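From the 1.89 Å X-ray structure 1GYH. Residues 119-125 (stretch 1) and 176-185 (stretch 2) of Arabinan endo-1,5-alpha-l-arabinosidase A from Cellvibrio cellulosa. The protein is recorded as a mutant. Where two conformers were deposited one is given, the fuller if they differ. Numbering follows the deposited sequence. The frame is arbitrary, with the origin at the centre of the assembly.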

# COMPACT_ATOMS: atom_id res chain seq x y z
N VAL A 119 -2.14 -17.79 -8.59
CA VAL A 119 -1.65 -18.84 -9.50
C VAL A 119 -2.16 -18.58 -10.93
O VAL A 119 -3.35 -18.51 -11.17
N PRO A 120 -1.26 -18.39 -11.88
CA PRO A 120 -1.68 -18.13 -13.27
C PRO A 120 -2.65 -19.19 -13.79
O PRO A 120 -2.45 -20.36 -13.56
N GLN A 121 -3.69 -18.74 -14.47
CA GLN A 121 -4.76 -19.53 -15.09
C GLN A 121 -5.79 -20.05 -14.06
O GLN A 121 -6.84 -20.52 -14.47
N ARG A 122 -5.47 -19.98 -12.77
CA ARG A 122 -6.42 -20.30 -11.71
C ARG A 122 -7.11 -19.01 -11.25
O ARG A 122 -8.35 -18.94 -11.22
N ASP A 123 -6.31 -18.00 -10.93
CA ASP A 123 -6.83 -16.74 -10.32
C ASP A 123 -6.79 -15.52 -11.24
O ASP A 123 -5.75 -15.20 -11.79
N LEU A 124 -7.91 -14.82 -11.36
CA LEU A 124 -7.99 -13.56 -12.09
C LEU A 124 -7.73 -12.33 -11.17
O LEU A 124 -8.43 -11.33 -11.19
N TRP A 125 -6.68 -12.45 -10.36
CA TRP A 125 -6.18 -11.36 -9.54
C TRP A 125 -4.70 -11.61 -9.30
O TRP A 125 -4.19 -12.72 -9.60
N GLU A 176 -12.34 -2.50 -16.72
CA GLU A 176 -12.87 -3.44 -17.73
C GLU A 176 -11.80 -4.48 -18.11
O GLU A 176 -10.63 -4.14 -18.19
N ARG A 177 -12.25 -5.71 -18.29
CA ARG A 177 -11.48 -6.86 -18.83
C ARG A 177 -12.42 -7.97 -19.25
O ARG A 177 -13.34 -8.36 -18.50
N SER A 178 -12.22 -8.49 -20.44
CA SER A 178 -12.93 -9.67 -20.93
C SER A 178 -12.19 -10.91 -20.47
O SER A 178 -10.94 -10.93 -20.48
N VAL A 179 -12.93 -11.94 -20.06
CA VAL A 179 -12.28 -13.19 -19.65
C VAL A 179 -11.66 -13.97 -20.82
O VAL A 179 -10.93 -14.92 -20.59
N LEU A 180 -11.97 -13.56 -22.04
CA LEU A 180 -11.35 -14.16 -23.25
C LEU A 180 -9.89 -13.76 -23.43
O LEU A 180 -9.17 -14.37 -24.21
N MET A 181 -9.45 -12.73 -22.73
CA MET A 181 -8.03 -12.35 -22.69
C MET A 181 -7.24 -13.51 -22.06
O MET A 181 -7.76 -14.21 -21.17
N ASP A 182 -6.00 -13.71 -22.46
CA ASP A 182 -5.20 -14.73 -21.79
C ASP A 182 -5.05 -14.43 -20.31
O ASP A 182 -4.65 -13.33 -19.94
N ASP A 183 -5.30 -15.45 -19.48
CA ASP A 183 -5.31 -15.30 -18.02
C ASP A 183 -3.96 -14.86 -17.44
O ASP A 183 -3.90 -14.26 -16.34
N SER A 184 -2.88 -15.12 -18.15
CA SER A 184 -1.55 -14.77 -17.67
C SER A 184 -1.10 -13.30 -17.88
O SER A 184 -0.05 -12.86 -17.34
N GLN A 185 -1.87 -12.56 -18.68
CA GLN A 185 -1.58 -11.18 -19.04
C GLN A 185 -2.27 -10.20 -18.08
O GLN A 185 -3.44 -10.41 -17.72

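The two stretches, neither of which forms regular helix or strand, meet over a modest area, with 375 Å² buried in total. Leu124, Gln121 and Asp183 supply most of it. A direct hydrogen bond joins them: Gln121 NE2 donates to Ser184 OG at 3.2 Å. The CA-to-CB bond of Gln121 points sideways to stretch 2, but its m, m rotamer brings the amide nearer, where NE2 also lies 3.5 Å from Asp182 OD1. Asp182 OD1 also accepts from Ser184 N at 2.9 Å, within the type I turn from Asp182 to Gln185. Ser184, with chi1 in m, places OG 3.7 Å from Pro120 CB as well.

Two waters extend this sparse polar link. Water 1 accepts from Gln121 N (2.9 Å) and donates to Asp123 O (2.7 Å) and Asp183 O (2.9 Å), so it ties the two backbones together. Water 2 donates to Gln121 OE1 (3.0 Å) and accepts from Asp183 N (3.0 Å), with a weak additional bond to Asp182 OD2 at 3.5 Å. Both ends of the Gln121 amide are thereby connected to stretch 2.

Apolar packing centres on Leu124, whose chi1 of -139° lies between wells and whose end reaches closer than its sideways CA-to-CB bond suggests. CD2 meets Val179 CG1 at 4.2 Å, while CD1 sits 3.9 Å from Asp183 OD1 and covers one face of the Arg177 guanidinium, 4.0 Å from NE. Arg177 and Asp183 both point toward stretch 1. The arginine, t through chi3, is held beneath the leucine by NH1 and NH2, which donate to Gln185 O at 3.0 and 3.1 Å. Asp183, in m, makes no direct hydrogen bond across the contact through its carboxylate; OD2 stays 3.7 Å from Gln121 O.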

# COMPACT_ATOMS: atom_id res chain seq x y z
CB VAL A 119 -2.07 -20.24 -9.05
CG1 VAL A 119 -1.65 -21.32 -10.10
CG2 VAL A 119 -1.50 -20.60 -7.70
CB PRO A 120 -0.34 -18.18 -14.06
CG PRO A 120 0.68 -17.79 -13.07
CD PRO A 120 0.21 -18.34 -11.71
CB GLN A 121 -4.22 -20.71 -15.97
CG GLN A 121 -3.12 -20.32 -16.99
CD GLN A 121 -3.70 -19.67 -18.22
OE1 GLN A 121 -4.82 -20.01 -18.65
NE2 GLN A 121 -2.95 -18.72 -18.80
CB ARG A 122 -5.75 -20.97 -10.52
CG ARG A 122 -6.79 -21.48 -9.43
CD ARG A 122 -6.11 -22.05 -8.16
NE ARG A 122 -5.59 -20.98 -7.31
CZ ARG A 122 -4.80 -21.13 -6.23
NH1 ARG A 122 -4.43 -22.35 -5.82
NH2 ARG A 122 -4.41 -20.06 -5.53
CB ASP A 123 -6.06 -16.42 -9.04
CG ASP A 123 -5.95 -17.60 -8.13
OD1 ASP A 123 -7.02 -18.20 -7.72
OD2 ASP A 123 -4.84 -18.01 -7.75
CB LEU A 124 -9.29 -13.49 -12.86
CG LEU A 124 -9.15 -12.90 -14.26
CD1 LEU A 124 -8.12 -13.69 -15.11
CD2 LEU A 124 -10.47 -12.91 -14.99
CB TRP A 125 -6.95 -11.27 -8.20
CG TRP A 125 -7.44 -12.60 -7.59
CD1 TRP A 125 -8.66 -13.19 -7.80
CD2 TRP A 125 -6.74 -13.45 -6.67
NE1 TRP A 125 -8.75 -14.35 -7.08
CE2 TRP A 125 -7.58 -14.54 -6.39
CE3 TRP A 125 -5.48 -13.42 -6.08
CZ2 TRP A 125 -7.20 -15.58 -5.53
CZ3 TRP A 125 -5.12 -14.45 -5.23
CH2 TRP A 125 -5.95 -15.52 -4.98
CB GLU A 176 -13.35 -2.69 -18.97
CG GLU A 176 -14.02 -3.56 -20.05
CD GLU A 176 -15.25 -4.29 -19.55
OE1 GLU A 176 -16.34 -3.66 -19.54
OE2 GLU A 176 -15.13 -5.48 -19.17
CB ARG A 177 -10.51 -7.40 -17.76
CG ARG A 177 -9.62 -8.58 -18.27
CD ARG A 177 -9.13 -9.53 -17.17
NE ARG A 177 -8.25 -10.61 -17.65
CZ ARG A 177 -6.90 -10.57 -17.64
NH1 ARG A 177 -6.23 -9.52 -17.20
NH2 ARG A 177 -6.22 -11.61 -18.09
CB SER A 178 -12.98 -9.66 -22.47
OG SER A 178 -13.33 -10.94 -22.96
CB VAL A 179 -13.20 -14.15 -18.88
CG1 VAL A 179 -13.74 -13.41 -17.61
CG2 VAL A 179 -14.27 -14.71 -19.74
CB LEU A 180 -12.17 -13.85 -24.50
CG LEU A 180 -13.63 -14.30 -24.43
CD1 LEU A 180 -14.31 -14.03 -25.77
CD2 LEU A 180 -13.80 -15.76 -23.97
CB MET A 181 -7.88 -11.10 -21.79
CG MET A 181 -6.49 -10.49 -21.72
SD MET A 181 -6.28 -8.97 -20.72
CE MET A 181 -7.66 -7.90 -21.28
CB ASP A 182 -3.81 -14.88 -22.41
CG ASP A 182 -3.10 -16.10 -21.85
OD1 ASP A 182 -2.41 -15.99 -20.85
OD2 ASP A 182 -3.23 -17.23 -22.31
CB ASP A 183 -5.74 -16.59 -17.35
CG ASP A 183 -7.26 -16.85 -17.41
OD1 ASP A 183 -7.99 -16.19 -18.16
OD2 ASP A 183 -7.83 -17.69 -16.71
CB SER A 184 -0.56 -15.71 -18.37
OG SER A 184 -0.66 -16.87 -17.54
CB GLN A 185 -2.11 -10.91 -20.43
CG GLN A 185 -1.45 -11.76 -21.49
CD GLN A 185 0.02 -11.45 -21.58
OE1 GLN A 185 0.84 -12.32 -21.34
NE2 GLN A 185 0.35 -10.19 -21.86
O HOH W 1 -4.35 -15.91 -14.04
O HOH W 2 -6.12 -18.10 -20.62